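Local coordinates for protein VAL-1 (Chlorella virus, PDB 3GNE) that cleaves alginate as a family 14 polysaccharide lyase (EC 4.2.2.3), probably breaking the glycosidic bonds by beta-elimination, at residues Y44-T50 with F221-S227; G84-A88 with P228-A233; T172-F177 with I202-P208; G94-H100 with T111-I117; I149-Q153 with K196-K200. All coordinates share one frame. Numbering follows the deposited sequence.

How the contacts relate
Read from the N terminus, the chain first enters contact 1 at 44-50 and contact 2 at 84-88. Both close only near the C terminus, at 221-227 and 228-233, so they cross, and they touch each other at one end of the beta-sandwich. All the other contacts fall within both of these long loops. Contact 4 closes first, as a hairpin pairing 94-100 with 111-117 in the seven-stranded sheet. Contact 5 (149-153 with 196-200) and contact 3 (172-177 with 202-208) follow and cross each other; contact 5 joins the two sheets at an edge. Contact 3, about 32 Å from contact 1 centre to centre, packs Thr172 and Trp204 against contact 4.

Contact 1: residues Y44-T50 with F221-S227; sequences YDKNSGT and FGGPLPS
Tyr44 ends strand 37-44 with its side chain in the m rotamer, and the edge of the Phe221 ring meets its face in a T-shaped stack: centroids 5.2 Å apart, planes at 79°, Tyr44 CG to Phe221 CE2 3.7 Å. The Tyr44 hydroxyl bonds to Thr219. From Asp45 to Ser48 the chain makes a type II beta turn, and the Asp45 carboxylate reaches out to Lys28. Lys46 lies nearest Ser227, CA to CA 5.1 Å. Asn47, at positive phi (72°), donates from its N to Ser227 O (2.8 Å). Ser48 N (3.0 Å) and Ser48 OG (2.7 Å) both donate to Asp45 O, and Ser227 N returns a bond to Ser48 O (2.8 Å), so the turn is clamped onto one residue. Ser48 O also sits 3.1 Å from Pro226 CB. Water 1 links Ser48 OG (3.0 Å) to Phe221 N (2.9 Å). Gly49, at phi/psi -172/-114, brings its CA within 3.1 Å of Phe221 O, where a CB would clash. Thr50 rests its CG2 3.7 Å from Gly223 N, on a loop whose peptides before Gly223 and Pro224 are both cis. Two irregular loops are thus laced together at one end of a beta-sandwich, the fold expected of this concanavalin-clan lyase family.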
# COMPACT_ATOMS: atom_id res chain seq x y z
N TYR A 44 -4.19 5.93 -15.82
CA TYR A 44 -4.37 7.16 -15.05
C TYR A 44 -4.68 8.27 -16.05
O TYR A 44 -3.76 8.74 -16.75
CB TYR A 44 -3.13 7.50 -14.25
CG TYR A 44 -2.59 6.44 -13.30
CD1 TYR A 44 -3.04 6.29 -11.98
CD2 TYR A 44 -1.58 5.60 -13.77
CE1 TYR A 44 -2.54 5.32 -11.12
CE2 TYR A 44 -1.07 4.67 -12.91
CZ TYR A 44 -1.52 4.51 -11.61
OH TYR A 44 -0.95 3.54 -10.82
N ASP A 45 -5.95 8.68 -16.14
CA ASP A 45 -6.19 9.82 -17.04
C ASP A 45 -5.67 11.13 -16.47
O ASP A 45 -5.50 11.29 -15.25
CB ASP A 45 -7.70 9.96 -17.27
CG ASP A 45 -8.28 8.92 -18.23
OD1 ASP A 45 -7.51 8.11 -18.83
OD2 ASP A 45 -9.53 8.98 -18.35
N LYS A 46 -5.44 12.09 -17.35
CA LYS A 46 -5.14 13.44 -16.92
C LYS A 46 -6.16 13.92 -15.89
O LYS A 46 -7.38 13.72 -16.05
CB LYS A 46 -5.23 14.36 -18.16
CG LYS A 46 -4.78 15.79 -17.77
CD LYS A 46 -4.56 16.64 -19.02
CE LYS A 46 -4.03 18.03 -18.72
NZ LYS A 46 -3.92 18.86 -19.97
N ASN A 47 -5.69 14.56 -14.84
CA ASN A 47 -6.55 15.14 -13.82
C ASN A 47 -7.22 14.08 -12.95
O ASN A 47 -8.14 14.44 -12.18
CB ASN A 47 -7.60 16.07 -14.43
CG ASN A 47 -7.83 17.28 -13.55
OD1 ASN A 47 -7.15 17.48 -12.54
ND2 ASN A 47 -8.79 18.13 -13.92
N SER A 48 -6.74 12.83 -12.99
CA SER A 48 -7.24 11.81 -12.06
C SER A 48 -6.37 11.79 -10.80
O SER A 48 -5.16 12.00 -10.80
CB SER A 48 -7.26 10.41 -12.69
OG SER A 48 -5.94 9.95 -12.96
N GLY A 49 -7.02 11.51 -9.65
CA GLY A 49 -6.22 11.40 -8.42
C GLY A 49 -7.12 10.90 -7.33
O GLY A 49 -7.66 9.75 -7.37
N THR A 50 -7.33 11.79 -6.36
CA THR A 50 -8.30 11.40 -5.30
C THR A 50 -9.69 11.82 -5.80
O THR A 50 -9.87 12.36 -6.90
CB THR A 50 -8.00 12.12 -3.98
OG1 THR A 50 -8.27 13.54 -4.23
CG2 THR A 50 -6.57 11.96 -3.52
N PHE A 221 -3.10 9.02 -8.17
CA PHE A 221 -2.21 10.12 -7.90
C PHE A 221 -2.65 10.96 -6.72
O PHE A 221 -3.83 11.21 -6.51
CB PHE A 221 -2.17 11.06 -9.13
CG PHE A 221 -1.17 10.60 -10.19
CD1 PHE A 221 -0.01 11.36 -10.39
CD2 PHE A 221 -1.38 9.44 -10.93
CE1 PHE A 221 0.95 10.94 -11.30
CE2 PHE A 221 -0.41 8.99 -11.84
CZ PHE A 221 0.74 9.77 -12.03
N GLY A 222 -1.64 11.43 -5.96
CA GLY A 222 -1.91 12.42 -4.94
C GLY A 222 -2.39 11.81 -3.63
O GLY A 222 -2.21 10.65 -3.32
N GLY A 223 -2.97 12.65 -2.83
CA GLY A 223 -3.07 14.08 -3.06
C GLY A 223 -1.81 14.84 -2.71
O GLY A 223 -0.87 14.22 -2.18
N PRO A 224 -1.86 16.16 -2.98
CA PRO A 224 -3.05 16.76 -3.64
C PRO A 224 -2.92 16.92 -5.14
O PRO A 224 -3.88 17.41 -5.73
CB PRO A 224 -3.13 18.15 -2.97
CG PRO A 224 -1.66 18.50 -2.89
CD PRO A 224 -0.92 17.22 -2.65
N LEU A 225 -1.84 16.51 -5.81
CA LEU A 225 -1.85 16.73 -7.26
C LEU A 225 -2.21 15.50 -8.06
O LEU A 225 -1.71 14.41 -7.81
CB LEU A 225 -0.47 17.24 -7.73
CG LEU A 225 -0.05 18.61 -7.24
CD1 LEU A 225 1.22 19.01 -7.98
CD2 LEU A 225 -1.06 19.71 -7.49
N PRO A 226 -3.09 15.66 -9.06
CA PRO A 226 -3.53 14.52 -9.86
C PRO A 226 -2.55 14.22 -10.98
O PRO A 226 -1.50 14.85 -11.19
CB PRO A 226 -4.87 15.04 -10.43
CG PRO A 226 -4.62 16.53 -10.60
CD PRO A 226 -3.74 16.93 -9.42
N SER A 227 -2.84 13.20 -11.77
CA SER A 227 -1.99 12.90 -12.90
C SER A 227 -1.95 14.04 -13.89
O SER A 227 -2.98 14.59 -14.30
CB SER A 227 -2.56 11.66 -13.64
OG SER A 227 -1.63 11.26 -14.64
O HOH W 1 -4.91 8.79 -10.45
O HOH W 2 -4.76 13.96 -6.17

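Contact 2: residues G84-A88 with P228-A233; sequences GFDFA and PKNQVA
Lys229, with chi1 p and the rest of its chain fully extended, places NZ 2.7 Å from Gly84 O and donates to it. Next to this, the Gln231 carboxamide (chi1 p, chi2 t) binds Asp86 in two ways: Asp86 N donates to Gln231 OE1 (2.7 Å, 170°), and Gln231 NE2 donates to Asp86 O (3.0 Å). A side chain from the start of strand 231-241 therefore satisfies the backbone of a loop as a neighbouring strand would, although 84-88 has no strand structure and the two segments run 121° apart end to end. Asp86 opens an Asx turn, its OD1 accepting from Ala88 N at 2.8 Å. The loop connects strand 72-80 of one sheet of the beta-sandwich to strand 91-99 of the other. Farther out, Phe85 (chi1 t) takes Gln231 OE1 over its ring face, with CD1 3.3 Å from Val232 O and CE1 4.1 Å from Ala233 CB. Pro228 packs its CG 3.3 Å from Asp86 OD2 and its CD 3.9 Å from Ala88 CB.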
# COMPACT_ATOMS: atom_id res chain seq x y z
N GLY A 84 9.13 8.30 -19.46
CA GLY A 84 8.24 9.44 -19.74
C GLY A 84 7.09 9.51 -18.75
O GLY A 84 6.44 10.54 -18.71
N PHE A 85 6.88 8.44 -17.94
CA PHE A 85 5.81 8.56 -16.96
C PHE A 85 6.09 9.73 -16.05
O PHE A 85 7.24 9.93 -15.61
CB PHE A 85 5.77 7.21 -16.18
CG PHE A 85 4.60 7.12 -15.22
CD1 PHE A 85 3.44 6.47 -15.65
CD2 PHE A 85 4.65 7.63 -13.92
CE1 PHE A 85 2.34 6.36 -14.78
CE2 PHE A 85 3.57 7.53 -13.05
CZ PHE A 85 2.43 6.87 -13.49
N ASP A 86 5.08 10.52 -15.74
CA ASP A 86 5.28 11.69 -14.89
C ASP A 86 4.73 11.36 -13.50
O ASP A 86 3.51 11.22 -13.33
CB ASP A 86 4.58 12.90 -15.54
CG ASP A 86 4.82 14.20 -14.82
OD1 ASP A 86 5.14 14.19 -13.59
OD2 ASP A 86 4.65 15.30 -15.46
N PHE A 87 5.59 11.22 -12.52
CA PHE A 87 5.19 10.90 -11.17
C PHE A 87 4.53 12.03 -10.41
O PHE A 87 4.04 11.80 -9.29
CB PHE A 87 6.47 10.48 -10.40
CG PHE A 87 7.11 9.18 -10.89
CD1 PHE A 87 6.53 7.95 -10.58
CD2 PHE A 87 8.28 9.19 -11.65
CE1 PHE A 87 7.07 6.74 -11.04
CE2 PHE A 87 8.83 8.00 -12.10
CZ PHE A 87 8.24 6.78 -11.82
N ALA A 88 4.50 13.22 -11.00
CA ALA A 88 3.89 14.38 -10.38
C ALA A 88 4.51 14.53 -9.00
O ALA A 88 5.74 14.53 -8.89
CB ALA A 88 2.39 14.29 -10.38
N PRO A 228 -0.75 14.47 -14.30
CA PRO A 228 -0.68 15.64 -15.21
C PRO A 228 -0.99 15.31 -16.66
O PRO A 228 -1.12 16.25 -17.47
CB PRO A 228 0.78 16.10 -15.08
CG PRO A 228 1.51 15.01 -14.41
CD PRO A 228 0.56 14.06 -13.80
N LYS A 229 -1.07 14.03 -17.01
CA LYS A 229 -1.35 13.63 -18.39
C LYS A 229 -1.99 12.26 -18.36
O LYS A 229 -1.93 11.50 -17.37
CB LYS A 229 -0.06 13.65 -19.24
CG LYS A 229 0.97 12.61 -18.77
CD LYS A 229 2.13 12.59 -19.81
CE LYS A 229 3.27 11.74 -19.25
NZ LYS A 229 4.48 11.73 -20.16
N ASN A 230 -2.55 11.82 -19.48
CA ASN A 230 -2.98 10.44 -19.61
C ASN A 230 -1.75 9.55 -19.67
O ASN A 230 -0.87 9.81 -20.50
CB ASN A 230 -3.75 10.22 -20.92
CG ASN A 230 -5.07 10.94 -21.03
OD1 ASN A 230 -5.71 11.29 -20.04
ND2 ASN A 230 -5.43 11.19 -22.29
N GLN A 231 -1.67 8.58 -18.81
CA GLN A 231 -0.45 7.69 -18.78
C GLN A 231 -0.82 6.38 -18.12
O GLN A 231 -1.89 6.27 -17.51
CB GLN A 231 0.73 8.37 -18.11
CG GLN A 231 0.37 8.97 -16.74
CD GLN A 231 1.52 9.77 -16.19
OE1 GLN A 231 2.66 9.67 -16.69
NE2 GLN A 231 1.24 10.56 -15.13
N VAL A 232 0.02 5.38 -18.30
CA VAL A 232 -0.20 4.05 -17.74
C VAL A 232 1.02 3.52 -17.04
O VAL A 232 2.16 3.90 -17.34
CB VAL A 232 -0.63 3.03 -18.81
CG1 VAL A 232 -1.78 3.57 -19.66
CG2 VAL A 232 0.52 2.66 -19.70
N ALA A 233 0.80 2.62 -16.10
CA ALA A 233 1.83 1.83 -15.47
C ALA A 233 1.32 0.40 -15.42
O ALA A 233 0.10 0.17 -15.51
CB ALA A 233 2.17 2.34 -14.08

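Contact 3: residues T172-F177 with I202-P208; sequences TKMNTF and INWSRSP
Strand 166-173 runs out at Lys173, and its continuation stays largely extended through Asn175 before Phe177. The facing segment 202-208 is irregular, bending at Trp204 (phi/psi -88/-25). CA atoms lie 5.9 Å apart for Met174 and Trp204 and 5.7 Å for Asn175 and Asn203. Asn175, chi1 p, provides the link: its OD1 accepts from both Trp204 N (2.8 Å) and Ser205 N (3.2 Å), while its ND2 donates to Thr176 O (3.1 Å). Together the segments flank the start of strand 186-192 in the eight-stranded sheet of the beta-sandwich, whose backbone pairs with Lys173 through Glu187 and with Ile202 through Gly186. The Trp204 indole, NE1 bound to Glu187 O, receives Thr172 CG2 over its face in a CH-pi contact, 4.2 Å from the five-membered ring centroid. Met174 adds an oblique Met-aromatic contact, SD 5.2 Å from that centroid, and its CE lies 3.5 Å from Trp204 CB. At the far end Pro208 CD covers the Phe177 ring face, 4.0 Å from its centroid.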
# COMPACT_ATOMS: atom_id res chain seq x y z
N THR A 172 4.33 -5.48 7.67
CA THR A 172 3.62 -4.91 8.81
C THR A 172 3.67 -5.90 9.96
O THR A 172 3.28 -7.05 9.73
CB THR A 172 2.13 -4.64 8.47
OG1 THR A 172 2.06 -3.84 7.30
CG2 THR A 172 1.50 -3.84 9.57
N LYS A 173 4.12 -5.50 11.14
CA LYS A 173 4.15 -6.43 12.28
C LYS A 173 3.47 -5.75 13.46
O LYS A 173 3.86 -4.66 13.89
CB LYS A 173 5.61 -6.76 12.65
CG LYS A 173 5.68 -7.66 13.90
CD LYS A 173 7.12 -8.07 14.17
CE LYS A 173 7.05 -9.19 15.22
NZ LYS A 173 6.76 -8.69 16.58
N MET A 174 2.41 -6.40 13.94
CA MET A 174 1.67 -5.82 15.05
C MET A 174 2.56 -5.66 16.29
O MET A 174 3.45 -6.46 16.54
CB MET A 174 0.46 -6.69 15.43
CG MET A 174 -0.68 -6.64 14.42
SD MET A 174 -1.52 -5.05 14.35
CE MET A 174 -1.63 -4.60 16.08
N ASN A 175 2.21 -4.60 17.03
CA ASN A 175 2.77 -4.57 18.39
C ASN A 175 2.21 -5.73 19.21
O ASN A 175 1.16 -6.34 18.87
CB ASN A 175 2.35 -3.28 19.08
CG ASN A 175 0.84 -3.06 19.06
OD1 ASN A 175 0.28 -2.63 18.03
ND2 ASN A 175 0.14 -3.39 20.17
N THR A 176 2.90 -6.00 20.31
CA THR A 176 2.39 -6.98 21.30
C THR A 176 1.58 -6.24 22.35
O THR A 176 1.55 -5.02 22.33
CB THR A 176 3.47 -7.79 21.97
OG1 THR A 176 4.35 -6.89 22.67
CG2 THR A 176 4.34 -8.48 20.92
N PHE A 177 0.94 -6.97 23.24
CA PHE A 177 0.21 -6.38 24.33
C PHE A 177 0.71 -7.06 25.60
O PHE A 177 1.05 -8.24 25.66
CB PHE A 177 -1.32 -6.59 24.26
CG PHE A 177 -1.82 -5.95 22.96
CD1 PHE A 177 -2.38 -4.69 23.00
CD2 PHE A 177 -1.67 -6.62 21.76
CE1 PHE A 177 -2.82 -4.10 21.82
CE2 PHE A 177 -2.10 -6.03 20.56
CZ PHE A 177 -2.65 -4.77 20.63
N ILE A 202 6.26 1.02 16.85
CA ILE A 202 4.94 1.50 16.46
C ILE A 202 3.85 0.86 17.29
O ILE A 202 3.91 -0.34 17.56
CB ILE A 202 4.66 1.08 15.00
CG1 ILE A 202 5.74 1.63 14.04
CG2 ILE A 202 3.28 1.53 14.60
CD1 ILE A 202 5.65 1.05 12.66
N ASN A 203 2.86 1.63 17.71
CA ASN A 203 1.60 1.04 18.19
C ASN A 203 0.63 0.94 17.01
O ASN A 203 0.15 1.96 16.52
CB ASN A 203 0.99 1.81 19.34
CG ASN A 203 1.38 1.37 20.74
OD1 ASN A 203 1.11 2.13 21.67
ND2 ASN A 203 1.97 0.21 20.91
N TRP A 204 0.33 -0.28 16.57
CA TRP A 204 -0.61 -0.44 15.46
C TRP A 204 -2.04 -0.54 15.90
O TRP A 204 -2.95 -0.22 15.10
CB TRP A 204 -0.23 -1.69 14.67
CG TRP A 204 0.91 -1.52 13.72
CD1 TRP A 204 2.12 -2.13 13.72
CD2 TRP A 204 0.92 -0.61 12.56
NE1 TRP A 204 2.87 -1.70 12.67
CE2 TRP A 204 2.17 -0.77 11.95
CE3 TRP A 204 -0.02 0.27 12.04
CZ2 TRP A 204 2.55 -0.06 10.81
CZ3 TRP A 204 0.32 1.00 10.91
CH2 TRP A 204 1.58 0.81 10.32
N SER A 205 -2.33 -0.96 17.15
CA SER A 205 -3.73 -0.99 17.57
C SER A 205 -3.74 -0.94 19.09
O SER A 205 -2.78 -1.19 19.77
CB SER A 205 -4.53 -2.21 17.07
OG SER A 205 -4.24 -3.35 17.90
N ARG A 206 -4.98 -0.63 19.55
CA ARG A 206 -5.15 -0.47 21.00
C ARG A 206 -5.54 -1.73 21.75
O ARG A 206 -5.58 -1.69 22.99
CB ARG A 206 -6.24 0.61 21.19
CG ARG A 206 -7.62 0.04 20.87
CD ARG A 206 -8.66 0.80 21.66
NE ARG A 206 -8.52 2.23 21.63
CZ ARG A 206 -8.45 3.12 22.60
NH1 ARG A 206 -8.50 2.81 23.90
NH2 ARG A 206 -8.32 4.40 22.26
N SER A 207 -5.83 -2.83 21.06
CA SER A 207 -6.25 -4.01 21.81
C SER A 207 -6.04 -5.24 20.93
O SER A 207 -5.94 -5.18 19.72
CB SER A 207 -7.69 -3.77 22.28
OG SER A 207 -8.54 -3.55 21.19
N PRO A 208 -5.85 -6.40 21.54
CA PRO A 208 -5.39 -7.58 20.81
C PRO A 208 -6.40 -8.20 19.87
O PRO A 208 -6.04 -9.09 19.11
CB PRO A 208 -4.98 -8.54 21.95
CG PRO A 208 -5.75 -8.05 23.14
CD PRO A 208 -5.88 -6.57 23.03

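Contact 4: residues G94-H100 with T111-I117; sequences GGTFIGH and TGASNRI
Phe97 (chi1 m) lays its ring over Ser114, whose CB sits 3.5 Å from the ring centroid and only 7° off the normal, a CH-pi contact between the two side chains of a non-hydrogen-bonded pair. Arg214 of the adjoining strand 212-221 adds a cation-pi partner to the same ring. Strands 94-99 and 112-117 run antiparallel, axes 4.5 Å apart at closest and 166° between directions. Thr96 pairs with Asn115 through N to O bonds of 2.8 Å each way; Ile98 N to Ala113 O is 2.8 Å and Ala113 N to Ile98 O 3.2 Å. Gly94 O takes Ile117 N at 2.9 Å. This is a beta hairpin with a long connection, at the middle of the seven-stranded antiparallel sheet of the sandwich. Gly95 and Arg116 approach to 4.1 Å, CA to CA, so close that a CB on Gly95 would clash with Asn115 O. Arg116 hydrogen-bonds a citrate through NH2 and lies beside a glycerol, both probably from the crystallisation liquor, though such molecules often mark pockets. The other face carries Thr96, Ile98, Ala113 and Asn115, turned toward strand 166-173 and Trp204; Asn115 ND2 bonds Thr172 and Ser188. At the loop-closed end Thr111 OG1 donates to His100 O (2.7 Å), His100 N to Thr111 O (3.3 Å), and Thr111 CB covers the His100 ring, 3.9 Å from its centroid.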
# COMPACT_ATOMS: atom_id res chain seq x y z
N GLY A 94 -0.62 0.65 -2.46
CA GLY A 94 -1.55 -0.05 -1.59
C GLY A 94 -0.81 -0.48 -0.34
O GLY A 94 0.34 -0.10 -0.12
N GLY A 95 -1.47 -1.30 0.47
CA GLY A 95 -0.79 -1.75 1.71
C GLY A 95 -1.80 -2.47 2.57
O GLY A 95 -2.76 -3.07 2.10
N THR A 96 -1.53 -2.44 3.85
CA THR A 96 -2.27 -3.24 4.81
C THR A 96 -3.07 -2.36 5.73
O THR A 96 -2.62 -1.29 6.10
CB THR A 96 -1.21 -4.06 5.59
OG1 THR A 96 -1.78 -5.11 6.31
CG2 THR A 96 -0.56 -3.11 6.56
N PHE A 97 -4.28 -2.83 6.08
CA PHE A 97 -5.11 -2.16 7.08
C PHE A 97 -5.21 -3.02 8.33
O PHE A 97 -5.17 -4.25 8.21
CB PHE A 97 -6.52 -1.89 6.51
CG PHE A 97 -6.53 -0.58 5.69
CD1 PHE A 97 -5.84 -0.49 4.49
CD2 PHE A 97 -7.26 0.53 6.13
CE1 PHE A 97 -5.88 0.69 3.73
CE2 PHE A 97 -7.29 1.72 5.42
CZ PHE A 97 -6.59 1.79 4.23
N ILE A 98 -5.27 -2.33 9.47
CA ILE A 98 -5.28 -2.89 10.80
C ILE A 98 -6.66 -2.68 11.42
O ILE A 98 -7.14 -1.54 11.33
CB ILE A 98 -4.30 -2.17 11.74
CG1 ILE A 98 -2.84 -2.29 11.35
CG2 ILE A 98 -4.46 -2.70 13.17
CD1 ILE A 98 -2.64 -3.65 10.70
N GLY A 99 -7.26 -3.69 12.04
CA GLY A 99 -8.49 -3.41 12.81
C GLY A 99 -9.65 -3.10 11.87
O GLY A 99 -9.80 -3.69 10.78
N HIS A 100 -10.46 -2.16 12.29
CA HIS A 100 -11.58 -1.66 11.46
C HIS A 100 -11.72 -0.17 11.71
O HIS A 100 -11.13 0.34 12.69
CB HIS A 100 -12.90 -2.41 11.78
CG HIS A 100 -13.40 -2.14 13.17
ND1 HIS A 100 -14.31 -1.15 13.46
CD2 HIS A 100 -13.06 -2.77 14.32
CE1 HIS A 100 -14.52 -1.22 14.79
NE2 HIS A 100 -13.78 -2.19 15.32
N THR A 111 -9.94 2.51 16.19
CA THR A 111 -9.82 1.07 15.99
C THR A 111 -9.04 0.70 14.76
O THR A 111 -8.78 -0.50 14.58
CB THR A 111 -11.25 0.48 15.90
OG1 THR A 111 -12.02 1.32 15.01
CG2 THR A 111 -11.94 0.53 17.23
N GLY A 112 -8.63 1.67 13.94
CA GLY A 112 -8.09 1.36 12.64
C GLY A 112 -6.77 2.02 12.38
O GLY A 112 -6.50 3.13 12.86
N ALA A 113 -5.93 1.39 11.58
CA ALA A 113 -4.67 1.98 11.11
C ALA A 113 -4.38 1.45 9.73
O ALA A 113 -4.97 0.46 9.27
CB ALA A 113 -3.51 1.60 12.03
N SER A 114 -3.43 2.09 9.04
CA SER A 114 -3.06 1.56 7.72
C SER A 114 -1.57 1.85 7.47
O SER A 114 -0.99 2.82 7.99
CB SER A 114 -3.90 2.10 6.56
OG SER A 114 -3.69 3.52 6.51
N ASN A 115 -1.00 0.95 6.64
CA ASN A 115 0.42 0.96 6.29
C ASN A 115 0.51 0.84 4.78
O ASN A 115 0.23 -0.26 4.29
CB ASN A 115 1.12 -0.23 6.97
CG ASN A 115 2.63 -0.09 6.96
OD1 ASN A 115 3.10 1.05 6.81
ND2 ASN A 115 3.34 -1.20 7.08
N ARG A 116 0.82 1.92 4.07
CA ARG A 116 0.77 1.88 2.62
C ARG A 116 2.08 2.33 2.01
O ARG A 116 2.86 3.06 2.61
CB ARG A 116 -0.32 2.81 2.10
CG ARG A 116 -1.72 2.22 2.30
CD ARG A 116 -2.80 3.12 1.64
NE ARG A 116 -2.92 4.34 2.50
CZ ARG A 116 -3.65 5.41 2.19
NH1 ARG A 116 -4.32 5.44 1.02
NH2 ARG A 116 -3.75 6.47 3.01
N ILE A 117 2.28 1.90 0.76
CA ILE A 117 3.34 2.45 -0.07
C ILE A 117 2.80 3.63 -0.85
O ILE A 117 1.72 3.52 -1.50
CB ILE A 117 3.81 1.38 -1.09
CG1 ILE A 117 4.53 0.22 -0.40
CG2 ILE A 117 4.66 2.04 -2.17
CD1 ILE A 117 5.91 0.56 0.17

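Contact 5: residues I149-Q153 with K196-K200; sequences IGFFQ and KEVLK
Glu197 is the first residue of 196-200, part of strand 195-202, to meet the other segment. Its CB stands over the face of Phe152, 3.7 Å from the ring centroid and 9° off the normal, a CH-pi contact made by the aliphatic part of the side chain; with chi1 and chi2 both m, the carboxylate turns away. Val198 points its side chain away and offers its main chain instead, Val198 C being 3.7 Å from Phe152 CZ. The segments come from different sheets: Phe151 closes strand 149-151, an edge strand of the seven-stranded sheet, and Phe152 follows it, while 195-202 pairs with 186-192 in the other. The contact bridges the two layers of the beta-sandwich along one margin by side-chain packing, with CA atoms no closer than the 7.2 Å between Phe152 and Glu197. Leu199 (chi1 t, chi2 p) reaches both rings. Its CB is 3.9 Å from Phe152 CZ and its N 3.7 Å from the same atom, at the ring edge, whereas CD2 sits almost exactly above Phe151 (chi1 m), 3.7 Å from the centroid and 2° off the normal. Phe152, chi1 m, takes a positive phi of 83°.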
# COMPACT_ATOMS: atom_id res chain seq x y z
N ILE A 149 1.39 9.85 7.67
CA ILE A 149 2.76 10.14 8.07
C ILE A 149 3.73 9.33 7.20
O ILE A 149 3.65 8.10 7.11
CB ILE A 149 2.99 9.79 9.56
CG1 ILE A 149 1.85 10.26 10.46
CG2 ILE A 149 4.34 10.33 10.02
CD1 ILE A 149 1.52 11.74 10.42
N GLY A 150 4.64 10.05 6.54
CA GLY A 150 5.61 9.39 5.63
C GLY A 150 6.91 9.10 6.35
O GLY A 150 7.33 9.87 7.21
N PHE A 151 7.49 7.96 5.95
CA PHE A 151 8.83 7.58 6.42
C PHE A 151 9.65 7.09 5.23
O PHE A 151 9.08 6.59 4.25
CB PHE A 151 8.76 6.42 7.44
CG PHE A 151 8.01 6.86 8.71
CD1 PHE A 151 8.75 7.37 9.77
CD2 PHE A 151 6.65 6.76 8.79
CE1 PHE A 151 8.12 7.78 10.92
CE2 PHE A 151 6.00 7.16 9.93
CZ PHE A 151 6.71 7.71 11.01
N PHE A 152 10.98 7.25 5.37
CA PHE A 152 11.96 6.69 4.43
C PHE A 152 12.16 7.57 3.21
O PHE A 152 12.82 7.11 2.26
CB PHE A 152 11.69 5.24 4.01
CG PHE A 152 11.37 4.28 5.13
CD1 PHE A 152 12.01 4.36 6.35
CD2 PHE A 152 10.42 3.26 4.90
CE1 PHE A 152 11.71 3.46 7.35
CE2 PHE A 152 10.13 2.35 5.91
CZ PHE A 152 10.78 2.44 7.12
N GLN A 153 11.69 8.81 3.23
CA GLN A 153 11.88 9.61 2.02
C GLN A 153 13.34 9.76 1.59
O GLN A 153 13.65 9.77 0.40
CB GLN A 153 11.28 10.99 2.22
CG GLN A 153 11.10 11.65 0.85
CD GLN A 153 10.54 13.05 1.08
OE1 GLN A 153 11.22 13.90 1.70
NE2 GLN A 153 9.35 13.23 0.56
N LYS A 196 16.04 -2.50 1.82
CA LYS A 196 15.05 -2.59 2.87
C LYS A 196 15.30 -1.54 3.93
O LYS A 196 16.48 -1.37 4.37
CB LYS A 196 15.15 -3.98 3.54
CG LYS A 196 14.15 -4.23 4.66
CD LYS A 196 14.21 -5.67 5.11
CE LYS A 196 13.22 -6.18 6.13
NZ LYS A 196 13.46 -7.65 6.32
N GLU A 197 14.23 -0.88 4.36
CA GLU A 197 14.27 -0.00 5.52
C GLU A 197 13.18 -0.42 6.52
O GLU A 197 12.07 -0.80 6.11
CB GLU A 197 14.07 1.48 5.17
CG GLU A 197 15.19 2.05 4.26
CD GLU A 197 16.55 2.16 4.90
OE1 GLU A 197 16.69 2.11 6.12
OE2 GLU A 197 17.54 2.30 4.14
N VAL A 198 13.48 -0.35 7.80
CA VAL A 198 12.60 -0.77 8.86
C VAL A 198 12.31 0.39 9.80
O VAL A 198 13.21 1.21 10.11
CB VAL A 198 13.24 -1.92 9.65
CG1 VAL A 198 12.30 -2.46 10.72
CG2 VAL A 198 13.65 -3.02 8.67
N LEU A 199 11.05 0.44 10.25
CA LEU A 199 10.63 1.40 11.27
C LEU A 199 10.18 0.59 12.48
O LEU A 199 9.25 -0.26 12.31
CB LEU A 199 9.49 2.30 10.78
CG LEU A 199 8.88 3.27 11.81
CD1 LEU A 199 9.87 4.34 12.25
CD2 LEU A 199 7.60 3.89 11.26
N LYS A 200 10.77 0.76 13.65
CA LYS A 200 10.35 0.01 14.83
C LYS A 200 9.66 0.94 15.81
O LYS A 200 9.70 2.18 15.68
CB LYS A 200 11.59 -0.64 15.47
CG LYS A 200 12.28 -1.67 14.57
CD LYS A 200 13.24 -2.53 15.40
CE LYS A 200 13.86 -3.63 14.56
NZ LYS A 200 14.88 -4.42 15.29